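PDB 2CC3: protein virB8 from Agrobacterium tumefaciens, which probably takes part, as the periplasmic domain of an inner-membrane protein of the type IV secretion system, in directing T-DNA transfer to plant cells. Local coordinates for residues Q87-R92 / A103-A108. Sequence-based numbering, arbitrary orientation.
Sequences QIRYKR and ASTWTA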
loop_
_atom_site.group_PDB
_atom_site.type_symbol
_atom_site.label_atom_id
_atom_site.label_comp_id
_atom_site.label_asym_id
_atom_site.label_seq_id
_atom_site.Cartn_x
_atom_site.Cartn_y
_atom_site.Cartn_z
ATOM N N GLN A 87 -17.792 9.361 -2.807
ATOM C CA GLN A 87 -17.798 9.446 -1.364
ATOM C C GLN A 87 -17.425 8.095 -0.800
ATOM O O GLN A 87 -17.878 7.055 -1.291
ATOM C CB GLN A 87 -19.159 9.925 -0.826
ATOM C CG GLN A 87 -19.363 11.404 -1.031
ATOM C CD GLN A 87 -20.633 11.939 -0.419
ATOM O OE1 GLN A 87 -21.735 11.690 -0.911
ATOM N NE2 GLN A 87 -20.487 12.705 0.644
ATOM N N ILE A 88 -16.593 8.126 0.236
ATOM C CA ILE A 88 -16.074 6.921 0.879
ATOM C C ILE A 88 -16.312 6.955 2.369
ATOM O O ILE A 88 -15.732 7.798 3.072
ATOM C CB ILE A 88 -14.553 6.763 0.623
ATOM C CG1 ILE A 88 -14.280 6.642 -0.871
ATOM C CG2 ILE A 88 -14.010 5.555 1.386
ATOM C CD1 ILE A 88 -12.836 6.613 -1.220
ATOM N N ARG A 89 -17.138 6.023 2.849
ATOM C CA ARG A 89 -17.415 5.881 4.262
ATOM C C ARG A 89 -16.388 4.924 4.860
ATOM O O ARG A 89 -16.126 3.881 4.273
ATOM C CB ARG A 89 -18.822 5.322 4.470
ATOM C CG ARG A 89 -19.398 5.585 5.850
ATOM C CD ARG A 89 -20.507 6.647 5.840
ATOM N NE ARG A 89 -20.689 7.269 7.162
ATOM C CZ ARG A 89 -21.300 6.703 8.197
ATOM N NH1 ARG A 89 -21.790 5.478 8.138
ATOM N NH2 ARG A 89 -21.397 7.362 9.329
ATOM N N TYR A 90 -15.806 5.279 6.012
ATOM C CA TYR A 90 -14.797 4.449 6.636
ATOM C C TYR A 90 -14.867 4.628 8.117
ATOM O O TYR A 90 -15.302 5.658 8.584
ATOM C CB TYR A 90 -13.359 4.767 6.115
ATOM C CG TYR A 90 -12.888 6.187 6.344
ATOM C CD1 TYR A 90 -12.100 6.510 7.427
ATOM C CD2 TYR A 90 -13.251 7.207 5.466
ATOM C CE1 TYR A 90 -11.694 7.806 7.651
ATOM C CE2 TYR A 90 -12.849 8.491 5.669
ATOM C CZ TYR A 90 -12.077 8.801 6.772
ATOM O OH TYR A 90 -11.669 10.109 6.967
ATOM N N LYS A 91 -14.444 3.601 8.838
ATOM C CA LYS A 91 -14.300 3.627 10.278
ATOM C C LYS A 91 -12.866 3.899 10.627
ATOM O O LYS A 91 -11.948 3.298 10.039
ATOM C CB LYS A 91 -14.703 2.265 10.848
ATOM C CG LYS A 91 -14.532 2.125 12.362
ATOM C CD LYS A 91 -15.263 0.871 12.835
ATOM C CE LYS A 91 -14.839 0.422 14.245
ATOM N NZ LYS A 91 -13.992 -0.817 14.260
ATOM N N ARG A 92 -12.670 4.779 11.611
ATOM C CA ARG A 92 -11.341 5.195 12.028
ATOM C C ARG A 92 -11.114 4.868 13.503
ATOM O O ARG A 92 -11.887 5.270 14.360
ATOM C CB ARG A 92 -11.168 6.684 11.773
ATOM C CG ARG A 92 -9.746 7.130 11.456
ATOM C CD ARG A 92 -9.220 7.946 12.594
ATOM N NE ARG A 92 -8.717 9.238 12.159
ATOM C CZ ARG A 92 -8.869 10.380 12.832
ATOM N NH1 ARG A 92 -9.551 10.420 13.980
ATOM N NH2 ARG A 92 -8.348 11.499 12.340
ATOM N N ALA A 103 -13.095 4.373 18.426
ATOM C CA ALA A 103 -13.505 4.342 17.025
ATOM C C ALA A 103 -14.571 5.396 16.676
ATOM O O ALA A 103 -15.345 5.832 17.539
ATOM C CB ALA A 103 -13.984 2.949 16.653
ATOM N N SER A 104 -14.572 5.809 15.407
ATOM C CA SER A 104 -15.524 6.776 14.852
ATOM C C SER A 104 -15.639 6.547 13.346
ATOM O O SER A 104 -14.698 6.040 12.734
ATOM C CB SER A 104 -15.058 8.201 15.110
ATOM O OG SER A 104 -13.745 8.378 14.596
ATOM N N THR A 105 -16.777 6.944 12.760
ATOM C CA THR A 105 -17.057 6.767 11.327
ATOM C C THR A 105 -17.083 8.107 10.574
ATOM O O THR A 105 -17.484 9.120 11.113
ATOM C CB THR A 105 -18.351 5.932 11.105
ATOM O OG1 THR A 105 -18.241 4.686 11.817
ATOM C CG2 THR A 105 -18.549 5.606 9.643
ATOM N N TRP A 106 -16.653 8.083 9.311
ATOM C CA TRP A 106 -16.352 9.283 8.524
ATOM C C TRP A 106 -16.841 9.112 7.095
ATOM O O TRP A 106 -17.024 8.008 6.619
ATOM C CB TRP A 106 -14.821 9.532 8.478
ATOM C CG TRP A 106 -14.081 9.871 9.796
ATOM C CD1 TRP A 106 -13.817 9.029 10.833
ATOM C CD2 TRP A 106 -13.452 11.118 10.132
ATOM N NE1 TRP A 106 -13.089 9.676 11.813
ATOM C CE2 TRP A 106 -12.859 10.962 11.410
ATOM C CE3 TRP A 106 -13.368 12.372 9.492
ATOM C CZ2 TRP A 106 -12.175 12.004 12.060
ATOM C CZ3 TRP A 106 -12.673 13.420 10.131
ATOM C CH2 TRP A 106 -12.073 13.222 11.397
ATOM N N THR A 107 -17.044 10.216 6.390
ATOM C CA THR A 107 -17.323 10.144 4.975
ATOM C C THR A 107 -16.267 11.031 4.291
ATOM O O THR A 107 -16.237 12.242 4.538
ATOM C CB THR A 107 -18.737 10.660 4.649
ATOM O OG1 THR A 107 -19.706 9.952 5.433
ATOM C CG2 THR A 107 -19.070 10.497 3.167
ATOM N N ALA A 108 -15.391 10.458 3.465
ATOM C CA ALA A 108 -14.535 11.320 2.644
ATOM C C ALA A 108 -15.260 11.647 1.348
ATOM O O ALA A 108 -15.899 10.766 0.747
ATOM C CB ALA A 108 -13.115 10.664 2.366
HETATM O O HOH W 1 -10.909 7.604 15.781
#
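W106 meets Y90 and R92 on one face of an antiparallel pair of strands, illustrating how a hydrogen-bonded cross-strand pair can hold two aromatic side chains together without a true ring stack. Y90 N and W106 O lie 3.0 Å apart, and W106 N bonds back to Y90 O. Y90 CG stands between the backbone N and the carbonyl carbon (chi1 60°), and the ring beyond it reaches the partner strand, where W106 CB sits over its face, toward the rim, 3.3 Å from Y90 CZ, in a CH-pi contact. The phenol and the five-membered ring of the indole are nearly parallel, at 9°, yet slid apart, with centroids 5.1 Å from each other. Farther along the same side of the indole, R92 CB lies 3.6 Å from W106 NE1; the chain then bends so that its guanidinium has W106 CZ2 over one face, the two planes inclined at 57°. The indole is steadied by a bond from W106 NE1 to S104 OG, 3.1 Å long, and a water links S104 OG to R92 O. On the reverse face, T105 CG2 rests over the centre of the R89 guanidinium, 3.3 Å from R89 CZ, while R89 NE makes only a weak bond to T107 OG1; the charge is paired with D140. The hairpin of strands 85-96 and 102-114 is central in the four-stranded sheet of this NTF2-like domain: I88 and Y90 pack on W16 of helix 6-23, R92 reaches L71 and V73 of strand 69-82, and W106 touches T137 and E139 of strand 130-139, T137 also bonding Y90 OH.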